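Local coordinates for ginlfy protein (Ginkgo biloba, PDB 4UDE) that probably acts as a DNA-binding transcription factor of the FLO/LFY family, this piece being its SAM oligomerisation domain, at residues S9-L14 / N36-M41; L25-E30 / R51-I56. All blocks are in the same frame, centred on the assembly; numbering follows the deposited sequence.

Contact 1. Residues S9-L14 / N36-M41; sequences SSLEEL and NTLVNM
Segment 9-14, within helix 2-15, and segment 36-41, which begins in short helix 35-39 and runs into a turn, lie well apart, nearest at Leu11 and Leu38, whose CA atoms are 10.0 Å apart. The gap is bridged by three leucine side chains. Leu38 reaches across with one methyl group, CD1. It meets two methyls of the other helix, Leu11 CD2 and Leu14 CD2, each 4.0 Å from Leu38 CD1. Leu11 and Leu14 are one short turn apart, and Leu38 CD1 rests against both CD2 methyls, which lie side by side in front of it. Leu38 runs at about a right angle to Leu11 but at a slant to Leu14. Leu14 has CG opposite its backbone N (chi1 175°), which carries its CD2 branch out toward Leu38. This is purely apolar packing. On the outer side of 36-41 the amide of Asn40 folds back on its own turn: Asn40 ND2 gives Asn36 O a hydrogen bond of 3.0 Å, nearly straight at the hydrogen. The contact joins helix 2-15 to helix 35-39 inside the SAM bundle. Leu11 also packs on Val29 of helix 22-30, Leu38 on Leu46 of helix 43-55, and Leu14 on Glu76 of helix 63-83.

Contact 2. Residues L25-E30 / R51-I56; sequences LTKMVE and RTLVDI
Leu53 lays its CD2 methyl against the aliphatic part of Lys27, with Leu53 CD2 4.1 Å from Lys27 CG. The same methyl also faces Met28, at 4.3 Å from Met28 CG. One branch of one leucine thus meets two successive residues of helix 22-30. The Lys27 and Leu53 side chains run antiparallel, one passing alongside the other. Lys27 starts toward segment 51-56. Two successive kinks in its methylene chain (chi2 55°, chi3 70°) then turn the ammonium group away from Leu53. There Lys27 NZ forms a salt bridge with Glu30 OE2 of its own helix, 2.8 Å long. The nitrogen stands above the carboxylate plane, 38° out of it. The lysine is therefore split in use: its methylenes pack on the leucine, and its charge is paired outside the apolar patch. Replacing Lys27 with an alanine would probably leave Glu30 without its charge partner and expose one flank of the Leu53 methyl. The backbones are closest at Lys27 and Leu53, with CA atoms 8.0 Å apart. The contact joins helix 22-30 to the later part of helix 43-55 in the SAM fold. Leu53 touches Met31, and its backbone is hydrogen-bonded to Val59 in the loop before helix 63-83, while Lys27 packs on Val59.

Overall arrangement
Both contacts are small and buried, and both belong to the same SAM domain. Contact 1 lies nearer the middle, its centre about 6 Å from that of the chain, against about 10 Å for contact 2. Between them they use four different helices: 2-15 and 35-39 in contact 1, 22-30 and 43-55 in contact 2. In chain order the contacts interlock, each with a segment between those of the other. The two centres are about 14 Å apart, yet they meet directly where Leu11 CD1 packs 3.8 Å from Met28 CB. Contact 1 is all leucine. Contact 2 mixes leucine and methionine with the methylenes of a lysine, whose charge is paired at the edge of the fold.

Contact 1. Residues S9-L14 / N36-M41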
ATOM      1  N   SER A   9       2.341   7.940  -8.009  1.00 30.42           N
ATOM      2  CA  SER A   9       2.807   7.094  -9.105  1.00 30.08           C
ATOM      3  C   SER A   9       3.491   5.859  -8.533  1.00 31.30           C
ATOM      4  O   SER A   9       3.214   4.762  -8.988  1.00 30.88           O
ATOM      5  CB  SER A   9       3.774   7.848 -10.014  1.00 33.49           C
ATOM      6  OG  SER A   9       3.080   8.714 -10.890  1.00 52.33           O
ATOM      7  N   SER A  10       4.364   6.043  -7.526  1.00 26.94           N
ATOM      8  CA  SER A  10       5.065   4.951  -6.836  1.00 26.41           C
ATOM      9  C   SER A  10       4.081   3.936  -6.283  1.00 27.40           C
ATOM     10  O   SER A  10       4.264   2.756  -6.526  1.00 27.21           O
ATOM     11  CB  SER A  10       5.928   5.485  -5.700  1.00 28.20           C
ATOM     12  OG  SER A  10       7.043   6.157  -6.242  1.00 37.92           O
ATOM     13  N   LEU A  11       3.037   4.393  -5.572  1.00 23.57           N
ATOM     14  CA  LEU A  11       2.038   3.494  -4.999  1.00 24.66           C
ATOM     15  C   LEU A  11       1.177   2.814  -6.070  1.00 33.13           C
ATOM     16  O   LEU A  11       0.870   1.625  -5.929  1.00 33.88           O
ATOM     17  CB  LEU A  11       1.183   4.178  -3.906  1.00 24.21           C
ATOM     18  CG  LEU A  11       1.914   4.710  -2.633  1.00 27.62           C
ATOM     19  CD1 LEU A  11       0.900   5.107  -1.567  1.00 28.09           C
ATOM     20  CD2 LEU A  11       2.841   3.680  -2.022  1.00 24.01           C
ATOM     21  N   GLU A  12       0.815   3.557  -7.154  1.00 30.56           N
ATOM     22  CA  GLU A  12       0.044   3.020  -8.289  1.00 30.27           C
ATOM     23  C   GLU A  12       0.795   1.840  -8.866  1.00 33.85           C
ATOM     24  O   GLU A  12       0.182   0.810  -9.121  1.00 33.53           O
ATOM     25  CB  GLU A  12      -0.139   4.072  -9.395  1.00 31.14           C
ATOM     26  CG  GLU A  12      -1.338   4.980  -9.211  1.00 43.55           C
ATOM     27  CD  GLU A  12      -1.465   6.133 -10.195  1.00 69.42           C
ATOM     28  OE1 GLU A  12      -0.642   6.232 -11.135  1.00 64.11           O
ATOM     29  OE2 GLU A  12      -2.386   6.958 -10.009  1.00 75.25           O
ATOM     30  N   GLU A  13       2.128   1.989  -9.058  1.00 29.42           N
ATOM     31  CA  GLU A  13       2.995   0.932  -9.568  1.00 29.14           C
ATOM     32  C   GLU A  13       3.046  -0.275  -8.647  1.00 32.21           C
ATOM     33  O   GLU A  13       3.017  -1.398  -9.140  1.00 33.25           O
ATOM     34  CB  GLU A  13       4.413   1.458  -9.843  1.00 30.52           C
ATOM     35  CG  GLU A  13       4.492   2.318 -11.094  1.00 43.08           C
ATOM     36  CD  GLU A  13       3.976   1.648 -12.353  1.00 63.87           C
ATOM     37  OE1 GLU A  13       4.517   0.582 -12.734  1.00 60.28           O
ATOM     38  OE2 GLU A  13       3.005   2.181 -12.940  1.00 54.36           O
ATOM     39  N   LEU A  14       3.149  -0.057  -7.324  1.00 26.39           N
ATOM     40  CA  LEU A  14       3.179  -1.158  -6.362  1.00 26.76           C
ATOM     41  C   LEU A  14       1.856  -1.962  -6.336  1.00 30.28           C
ATOM     42  O   LEU A  14       1.862  -3.196  -6.316  1.00 28.36           O
ATOM     43  CB  LEU A  14       3.494  -0.637  -4.938  1.00 26.41           C
ATOM     44  CG  LEU A  14       3.453  -1.672  -3.770  1.00 29.71           C
ATOM     45  CD1 LEU A  14       4.552  -2.715  -3.896  1.00 28.69           C
ATOM     46  CD2 LEU A  14       3.541  -0.987  -2.440  1.00 28.37           C
ATOM     47  N   ASN A  36       9.058   1.915   0.161  1.00 29.08           N
ATOM     48  CA  ASN A  36      10.139   1.487   1.066  1.00 29.03           C
ATOM     49  C   ASN A  36       9.659   1.253   2.491  1.00 32.11           C
ATOM     50  O   ASN A  36      10.045   0.264   3.113  1.00 31.78           O
ATOM     51  CB  ASN A  36      11.312   2.459   1.033  1.00 28.61           C
ATOM     52  CG  ASN A  36      12.262   2.181  -0.097  1.00 50.03           C
ATOM     53  OD1 ASN A  36      11.943   1.464  -1.021  1.00 43.40           O
ATOM     54  ND2 ASN A  36      13.485   2.656  -0.002  1.00 46.81           N
ATOM     55  N   THR A  37       8.777   2.114   2.978  1.00 28.25           N
ATOM     56  CA  THR A  37       8.187   1.971   4.302  1.00 27.33           C
ATOM     57  C   THR A  37       7.356   0.692   4.375  1.00 29.98           C
ATOM     58  O   THR A  37       7.577  -0.104   5.274  1.00 29.48           O
ATOM     59  CB  THR A  37       7.379   3.213   4.658  1.00 29.88           C
ATOM     60  OG1 THR A  37       8.276   4.311   4.778  1.00 28.72           O
ATOM     61  CG2 THR A  37       6.558   3.037   5.937  1.00 24.28           C
ATOM     62  N   LEU A  38       6.419   0.507   3.426  1.00 26.25           N
ATOM     63  CA  LEU A  38       5.527  -0.658   3.349  1.00 26.35           C
ATOM     64  C   LEU A  38       6.269  -1.999   3.262  1.00 29.30           C
ATOM     65  O   LEU A  38       5.918  -2.915   4.001  1.00 28.03           O
ATOM     66  CB  LEU A  38       4.505  -0.510   2.205  1.00 26.55           C
ATOM     67  CG  LEU A  38       3.525   0.670   2.326  1.00 30.65           C
ATOM     68  CD1 LEU A  38       2.945   1.038   0.954  1.00 31.12           C
ATOM     69  CD2 LEU A  38       2.397   0.383   3.357  1.00 29.00           C
ATOM     70  N   VAL A  39       7.336  -2.091   2.447  1.00 27.39           N
ATOM     71  CA  VAL A  39       8.108  -3.350   2.319  1.00 28.78           C
ATOM     72  C   VAL A  39       8.929  -3.724   3.574  1.00 33.11           C
ATOM     73  O   VAL A  39       9.386  -4.867   3.707  1.00 33.48           O
ATOM     74  CB  VAL A  39       8.891  -3.528   0.990  1.00 32.70           C
ATOM     75  CG1 VAL A  39       7.994  -3.236  -0.216  1.00 32.40           C
ATOM     76  CG2 VAL A  39      10.163  -2.681   0.952  1.00 33.06           C
ATOM     77  N   ASN A  40       9.086  -2.773   4.497  1.00 27.82           N
ATOM     78  CA  ASN A  40       9.822  -3.027   5.721  1.00 27.72           C
ATOM     79  C   ASN A  40       8.914  -3.169   6.927  1.00 32.36           C
ATOM     80  O   ASN A  40       9.408  -3.304   8.051  1.00 32.06           O
ATOM     81  CB  ASN A  40      10.889  -1.950   5.916  1.00 30.13           C
ATOM     82  CG  ASN A  40      12.127  -2.247   5.135  1.00 41.57           C
ATOM     83  OD1 ASN A  40      12.920  -3.103   5.515  1.00 32.64           O
ATOM     84  ND2 ASN A  40      12.233  -1.665   3.965  1.00 37.67           N
ATOM     85  N   MET A  41       7.574  -3.136   6.699  1.00 27.07           N
ATOM     86  CA  MET A  41       6.587  -3.278   7.770  1.00 26.21           C
ATOM     87  C   MET A  41       6.230  -4.742   7.948  1.00 30.09           C
ATOM     88  O   MET A  41       6.306  -5.503   7.000  1.00 28.99           O
ATOM     89  CB  MET A  41       5.314  -2.464   7.447  1.00 27.23           C
ATOM     90  CG  MET A  41       5.463  -0.993   7.764  1.00 28.92           C
ATOM     91  SD  MET A  41       4.175   0.063   7.026  1.00 31.53           S
ATOM     92  CE  MET A  41       2.709  -0.571   7.822  1.00 28.05           C
TER

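Contact 2. Residues L25-E30 / R51-I56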
ATOM      1  N   LEU A  25      -5.387   4.823  -2.633  1.00 29.27           N
ATOM      2  CA  LEU A  25      -4.015   5.259  -2.955  1.00 30.10           C
ATOM      3  C   LEU A  25      -3.783   6.698  -2.545  1.00 33.53           C
ATOM      4  O   LEU A  25      -2.767   7.007  -1.916  1.00 32.94           O
ATOM      5  CB  LEU A  25      -3.677   5.061  -4.455  1.00 30.35           C
ATOM      6  CG  LEU A  25      -3.700   3.614  -4.947  1.00 37.01           C
ATOM      7  CD1 LEU A  25      -3.558   3.532  -6.459  1.00 36.57           C
ATOM      8  CD2 LEU A  25      -2.633   2.781  -4.252  1.00 41.10           C
ATOM      9  N   THR A  26      -4.746   7.568  -2.894  1.00 29.40           N
ATOM     10  CA  THR A  26      -4.779   8.997  -2.582  1.00 29.04           C
ATOM     11  C   THR A  26      -4.676   9.193  -1.064  1.00 30.19           C
ATOM     12  O   THR A  26      -3.886  10.018  -0.618  1.00 30.62           O
ATOM     13  CB  THR A  26      -6.049   9.620  -3.215  1.00 39.92           C
ATOM     14  OG1 THR A  26      -5.763   9.922  -4.579  1.00 46.13           O
ATOM     15  CG2 THR A  26      -6.496  10.872  -2.531  1.00 43.09           C
ATOM     16  N   LYS A  27      -5.459   8.437  -0.287  1.00 25.01           N
ATOM     17  CA  LYS A  27      -5.411   8.558   1.152  1.00 26.45           C
ATOM     18  C   LYS A  27      -4.063   8.091   1.731  1.00 30.95           C
ATOM     19  O   LYS A  27      -3.533   8.754   2.613  1.00 31.19           O
ATOM     20  CB  LYS A  27      -6.605   7.842   1.815  1.00 29.02           C
ATOM     21  CG  LYS A  27      -6.745   8.144   3.317  1.00 33.32           C
ATOM     22  CD  LYS A  27      -6.837   9.622   3.703  1.00 39.19           C
ATOM     23  CE  LYS A  27      -8.137  10.270   3.293  1.00 45.37           C
ATOM     24  NZ  LYS A  27      -8.153  11.716   3.642  1.00 54.32           N
ATOM     25  N   MET A  28      -3.503   6.994   1.216  1.00 27.15           N
ATOM     26  CA  MET A  28      -2.193   6.476   1.661  1.00 27.61           C
ATOM     27  C   MET A  28      -1.053   7.491   1.418  1.00 30.64           C
ATOM     28  O   MET A  28      -0.225   7.683   2.297  1.00 28.97           O
ATOM     29  CB  MET A  28      -1.897   5.118   1.015  1.00 29.34           C
ATOM     30  CG  MET A  28      -2.830   4.020   1.488  1.00 32.36           C
ATOM     31  SD  MET A  28      -2.508   2.434   0.673  1.00 36.99           S
ATOM     32  CE  MET A  28      -0.978   1.981   1.495  1.00 34.90           C
ATOM     33  N   VAL A  29      -1.069   8.199   0.272  1.00 28.80           N
ATOM     34  CA  VAL A  29      -0.089   9.252  -0.063  1.00 29.72           C
ATOM     35  C   VAL A  29      -0.207  10.398   0.959  1.00 35.28           C
ATOM     36  O   VAL A  29       0.801  10.854   1.496  1.00 34.70           O
ATOM     37  CB  VAL A  29      -0.296   9.776  -1.512  1.00 34.24           C
ATOM     38  CG1 VAL A  29       0.554  11.022  -1.795  1.00 34.04           C
ATOM     39  CG2 VAL A  29       0.008   8.683  -2.525  1.00 34.24           C
ATOM     40  N   GLU A  30      -1.454  10.824   1.238  1.00 32.70           N
ATOM     41  CA  GLU A  30      -1.800  11.890   2.166  1.00 33.52           C
ATOM     42  C   GLU A  30      -1.332  11.530   3.595  1.00 39.65           C
ATOM     43  O   GLU A  30      -0.877  12.410   4.341  1.00 38.75           O
ATOM     44  CB  GLU A  30      -3.305  12.124   2.074  1.00 34.81           C
ATOM     45  CG  GLU A  30      -3.881  13.224   2.939  1.00 49.79           C
ATOM     46  CD  GLU A  30      -5.399  13.262   2.884  1.00 80.61           C
ATOM     47  OE1 GLU A  30      -5.977  13.007   1.797  1.00 65.70           O
ATOM     48  OE2 GLU A  30      -6.014  13.528   3.943  1.00 81.77           O
ATOM     49  N   ARG A  51      -6.808  -1.309   9.193  1.00 34.19           N
ATOM     50  CA  ARG A  51      -7.807  -0.980  10.206  1.00 35.11           C
ATOM     51  C   ARG A  51      -7.903   0.564  10.394  1.00 40.02           C
ATOM     52  O   ARG A  51      -9.006   1.102  10.504  1.00 42.57           O
ATOM     53  CB  ARG A  51      -7.423  -1.667  11.524  1.00 35.28           C
ATOM     54  CG  ARG A  51      -8.593  -1.995  12.433  1.00 52.05           C
ATOM     55  CD  ARG A  51      -8.143  -2.700  13.719  1.00 69.04           C
ATOM     56  NE  ARG A  51      -7.413  -3.954  13.469  1.00 73.54           N
ATOM     57  CZ  ARG A  51      -6.112  -4.133  13.703  1.00 81.01           C
ATOM     58  NH1 ARG A  51      -5.375  -3.142  14.201  1.00 60.82           N
ATOM     59  NH2 ARG A  51      -5.538  -5.300  13.438  1.00 61.96           N
ATOM     60  N   THR A  52      -6.754   1.252  10.434  1.00 33.79           N
ATOM     61  CA  THR A  52      -6.609   2.712  10.555  1.00 33.54           C
ATOM     62  C   THR A  52      -7.310   3.420   9.355  1.00 38.01           C
ATOM     63  O   THR A  52      -8.029   4.391   9.554  1.00 36.88           O
ATOM     64  CB  THR A  52      -5.091   3.029  10.679  1.00 39.09           C
ATOM     65  OG1 THR A  52      -4.646   2.517  11.929  1.00 43.46           O
ATOM     66  CG2 THR A  52      -4.746   4.507  10.594  1.00 38.30           C
ATOM     67  N   LEU A  53      -7.093   2.927   8.123  1.00 34.30           N
ATOM     68  CA  LEU A  53      -7.730   3.477   6.929  1.00 33.01           C
ATOM     69  C   LEU A  53      -9.272   3.529   7.074  1.00 35.74           C
ATOM     70  O   LEU A  53      -9.886   4.560   6.787  1.00 33.68           O
ATOM     71  CB  LEU A  53      -7.333   2.651   5.698  1.00 32.51           C
ATOM     72  CG  LEU A  53      -5.992   2.970   5.056  1.00 36.80           C
ATOM     73  CD1 LEU A  53      -5.537   1.817   4.142  1.00 37.01           C
ATOM     74  CD2 LEU A  53      -6.076   4.220   4.251  1.00 37.28           C
ATOM     75  N   VAL A  54      -9.879   2.425   7.542  1.00 32.92           N
ATOM     76  CA  VAL A  54     -11.332   2.276   7.721  1.00 33.01           C
ATOM     77  C   VAL A  54     -11.824   3.057   8.950  1.00 39.19           C
ATOM     78  O   VAL A  54     -12.742   3.853   8.824  1.00 39.98           O
ATOM     79  CB  VAL A  54     -11.750   0.767   7.828  1.00 36.36           C
ATOM     80  CG1 VAL A  54     -13.243   0.617   8.136  1.00 35.83           C
ATOM     81  CG2 VAL A  54     -11.371  -0.023   6.576  1.00 35.50           C
ATOM     82  N   ASP A  55     -11.256   2.781  10.141  1.00 36.81           N
ATOM     83  CA  ASP A  55     -11.687   3.372  11.416  1.00 36.59           C
ATOM     84  C   ASP A  55     -11.427   4.863  11.590  1.00 38.50           C
ATOM     85  O   ASP A  55     -12.297   5.565  12.085  1.00 37.97           O
ATOM     86  CB  ASP A  55     -11.112   2.584  12.614  1.00 38.51           C
ATOM     87  CG  ASP A  55     -11.565   1.129  12.746  1.00 46.61           C
ATOM     88  OD1 ASP A  55     -12.477   0.708  11.988  1.00 46.20           O
ATOM     89  OD2 ASP A  55     -11.040   0.424  13.638  1.00 53.20           O
ATOM     90  N   ILE A  56     -10.236   5.342  11.235  1.00 33.58           N
ATOM     91  CA  ILE A  56      -9.871   6.737  11.455  1.00 33.64           C
ATOM     92  C   ILE A  56     -10.056   7.598  10.220  1.00 37.86           C
ATOM     93  O   ILE A  56     -10.590   8.709  10.314  1.00 37.16           O
ATOM     94  CB  ILE A  56      -8.419   6.814  12.032  1.00 36.60           C
ATOM     95  CG1 ILE A  56      -8.306   5.992  13.346  1.00 37.42           C
ATOM     96  CG2 ILE A  56      -7.947   8.266  12.238  1.00 34.69           C
ATOM     97  CD1 ILE A  56      -6.939   5.499  13.629  1.00 48.77           C
TER